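Long-range contact in LupI (Flavobacterium sp. YS-80-122, PDB 6IY4), which probably inhibits metalloendopeptidases, as a small, beta-rich member of the Inh protease inhibitor family: residues 10-15 against 24-29. Residues are numbered along the deposited sequence; the frame is centred on the assembly and turned at random.
Unlike the reference sequence in segment 24-29: Leu26 (reference Ser).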
loop_
_atom_site.group_PDB
_atom_site.type_symbol
_atom_site.label_atom_id
_atom_site.label_comp_id
_atom_site.label_asym_id
_atom_site.label_seq_id
_atom_site.Cartn_x
_atom_site.Cartn_y
_atom_site.Cartn_z
ATOM N N TRP A 10 7.471 1.653 -4.475
ATOM C CA TRP A 10 7.037 2.054 -3.126
ATOM C C TRP A 10 7.666 1.129 -2.105
ATOM O O TRP A 10 7.703 -0.089 -2.324
ATOM C CB TRP A 10 5.522 2.028 -3.003
ATOM C CG TRP A 10 4.817 3.109 -3.764
ATOM C CD1 TRP A 10 4.458 3.071 -5.081
ATOM C CD2 TRP A 10 4.404 4.396 -3.268
ATOM N NE1 TRP A 10 3.839 4.228 -5.436
ATOM C CE2 TRP A 10 3.783 5.054 -4.363
ATOM C CE3 TRP A 10 4.469 5.046 -2.027
ATOM C CZ2 TRP A 10 3.224 6.322 -4.219
ATOM C CZ3 TRP A 10 3.901 6.292 -1.898
ATOM C CH2 TRP A 10 3.301 6.914 -2.984
ATOM N N THR A 11 7.986 1.688 -0.956
ATOM C CA THR A 11 8.542 0.929 0.179
ATOM C C THR A 11 7.515 0.914 1.297
ATOM O O THR A 11 7.008 2.004 1.669
ATOM C CB THR A 11 9.845 1.551 0.651
ATOM O OG1 THR A 11 10.725 1.535 -0.483
ATOM C CG2 THR A 11 10.431 0.739 1.773
ATOM N N PHE A 12 7.162 -0.281 1.729
ATOM C CA PHE A 12 6.163 -0.530 2.781
ATOM C C PHE A 12 6.888 -0.965 4.057
ATOM O O PHE A 12 7.780 -1.820 3.981
ATOM C CB PHE A 12 5.205 -1.643 2.365
ATOM C CG PHE A 12 4.239 -1.290 1.270
ATOM C CD1 PHE A 12 4.647 -1.295 -0.057
ATOM C CD2 PHE A 12 2.925 -0.981 1.549
ATOM C CE1 PHE A 12 3.754 -1.003 -1.069
ATOM C CE2 PHE A 12 2.040 -0.647 0.531
ATOM C CZ PHE A 12 2.462 -0.683 -0.769
ATOM N N TYR A 13 6.383 -0.486 5.179
ATOM C CA TYR A 13 6.837 -0.967 6.499
ATOM C C TYR A 13 5.802 -0.615 7.557
ATOM O O TYR A 13 5.021 0.339 7.372
ATOM C CB TYR A 13 8.205 -0.396 6.851
ATOM C CG TYR A 13 8.291 1.096 6.995
ATOM C CD1 TYR A 13 8.540 1.878 5.893
ATOM C CD2 TYR A 13 8.132 1.707 8.214
ATOM C CE1 TYR A 13 8.635 3.256 6.010
ATOM C CE2 TYR A 13 8.205 3.085 8.345
ATOM C CZ TYR A 13 8.496 3.850 7.243
ATOM O OH TYR A 13 8.589 5.207 7.328
ATOM N N VAL A 14 5.843 -1.331 8.653
ATOM C CA VAL A 14 4.982 -1.027 9.810
ATOM C C VAL A 14 5.766 -0.037 10.682
ATOM O O VAL A 14 6.970 -0.260 11.010
ATOM C CB VAL A 14 4.605 -2.294 10.595
ATOM C CG1 VAL A 14 3.876 -1.952 11.884
ATOM C CG2 VAL A 14 3.773 -3.271 9.785
ATOM N N GLN A 15 5.115 1.045 11.056
ATOM C CA GLN A 15 5.742 2.083 11.891
ATOM C C GLN A 15 6.284 1.423 13.156
ATOM O O GLN A 15 5.528 0.621 13.748
ATOM C CB GLN A 15 4.735 3.150 12.292
ATOM C CG GLN A 15 5.366 4.351 12.956
ATOM C CD GLN A 15 5.273 5.506 11.993
ATOM O OE1 GLN A 15 4.245 6.194 11.884
ATOM N NE2 GLN A 15 6.323 5.657 11.211
ATOM N N VAL A 24 7.853 -2.674 -3.355
ATOM C CA VAL A 24 6.810 -3.254 -4.228
ATOM C C VAL A 24 6.615 -2.267 -5.373
ATOM O O VAL A 24 6.517 -1.087 -5.096
ATOM C CB VAL A 24 5.492 -3.469 -3.482
ATOM C CG1 VAL A 24 4.417 -4.049 -4.397
ATOM C CG2 VAL A 24 5.688 -4.331 -2.254
ATOM N N THR A 25 6.498 -2.759 -6.589
ATOM C CA THR A 25 6.052 -1.917 -7.709
ATOM C C THR A 25 4.523 -1.897 -7.790
ATOM O O THR A 25 3.896 -2.978 -7.843
ATOM C CB THR A 25 6.592 -2.409 -9.046
ATOM O OG1 THR A 25 8.006 -2.499 -8.950
ATOM C CG2 THR A 25 6.201 -1.456 -10.140
ATOM N N LEU A 26 3.963 -0.692 -7.810
ATOM C CA LEU A 26 2.553 -0.428 -8.167
ATOM C C LEU A 26 2.553 -0.185 -9.664
ATOM O O LEU A 26 3.098 0.814 -10.106
ATOM C CB LEU A 26 1.973 0.740 -7.379
ATOM C CG LEU A 26 1.371 0.386 -6.028
ATOM C CD1 LEU A 26 2.432 -0.147 -5.047
ATOM C CD2 LEU A 26 0.666 1.605 -5.452
ATOM N N LYS A 27 2.090 -1.195 -10.385
ATOM C CA LYS A 27 2.073 -1.173 -11.861
ATOM C C LYS A 27 0.986 -0.202 -12.346
ATOM O O LYS A 27 -0.064 -0.074 -11.715
ATOM C CB LYS A 27 1.936 -2.614 -12.346
ATOM C CG LYS A 27 3.080 -3.520 -11.936
ATOM C CD LYS A 27 3.297 -4.682 -12.862
ATOM C CE LYS A 27 2.855 -6.004 -12.289
ATOM N NZ LYS A 27 3.321 -7.116 -13.155
ATOM N N LYS A 28 1.213 0.424 -13.483
ATOM C CA LYS A 28 0.281 1.425 -14.082
ATOM C C LYS A 28 -1.122 0.859 -14.328
ATOM O O LYS A 28 -2.073 1.663 -14.287
ATOM C CB LYS A 28 0.906 1.959 -15.367
ATOM C CG LYS A 28 1.984 2.992 -15.086
ATOM C CD LYS A 28 2.398 3.823 -16.285
ATOM C CE LYS A 28 1.364 4.855 -16.657
ATOM N NZ LYS A 28 1.984 6.025 -17.323
ATOM N N ASP A 29 -1.245 -0.453 -14.458
ATOM C CA ASP A 29 -2.538 -1.157 -14.701
ATOM C C ASP A 29 -3.216 -1.550 -13.373
ATOM O O ASP A 29 -4.153 -2.372 -13.372
ATOM C CB ASP A 29 -2.322 -2.359 -15.616
ATOM C CG ASP A 29 -1.639 -3.529 -14.945
ATOM O OD1 ASP A 29 -1.166 -3.373 -13.793
ATOM O OD2 ASP A 29 -1.629 -4.603 -15.548
#
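Trp10 and Val24 form an antiparallel hydrogen-bonded pair, the backbone N of Val24 reaching Trp10 O at 2.8 Å and the N of Trp10 giving a more bent bond (157°) to Val24 O at 3.0 Å. On the face of the sheet that carries Trp10 and Val24, four buried side chains, Trp10, Phe12, Val24 and Leu26, pack together. Leu26 brings CD1 to within 3.8 Å of Trp10 CD1 on the pyrrole part of the indole, at an oblique angle, and the same methyl stands near the plane of the Phe12 ring, at its edge, 4.3 Å from CE1. The Phe12 ring meets Val24 obliquely, CE1 3.9 Å from Val24 CB and CD1 against Val24 CG2. In Phe12, CG stands anti to the carbonyl carbon (chi1 -71°), which starts the ring off beside its own backbone N. An alanine at Phe12 would probably open a gap beside Val24 and leave Leu26 CD1 with the indole but without the phenyl edge. A hydrogen bond from Trp10 NE1 to Val6 O helps hold the indole. Strands 8-14 and 22-26 make a beta hairpin in the antiparallel sheet; Met90 of strand 86-92, across strand 8-14, touches Trp10 and Phe12, while loop residues Leu39 and Phe32 pack on Phe12 and Leu26 respectively.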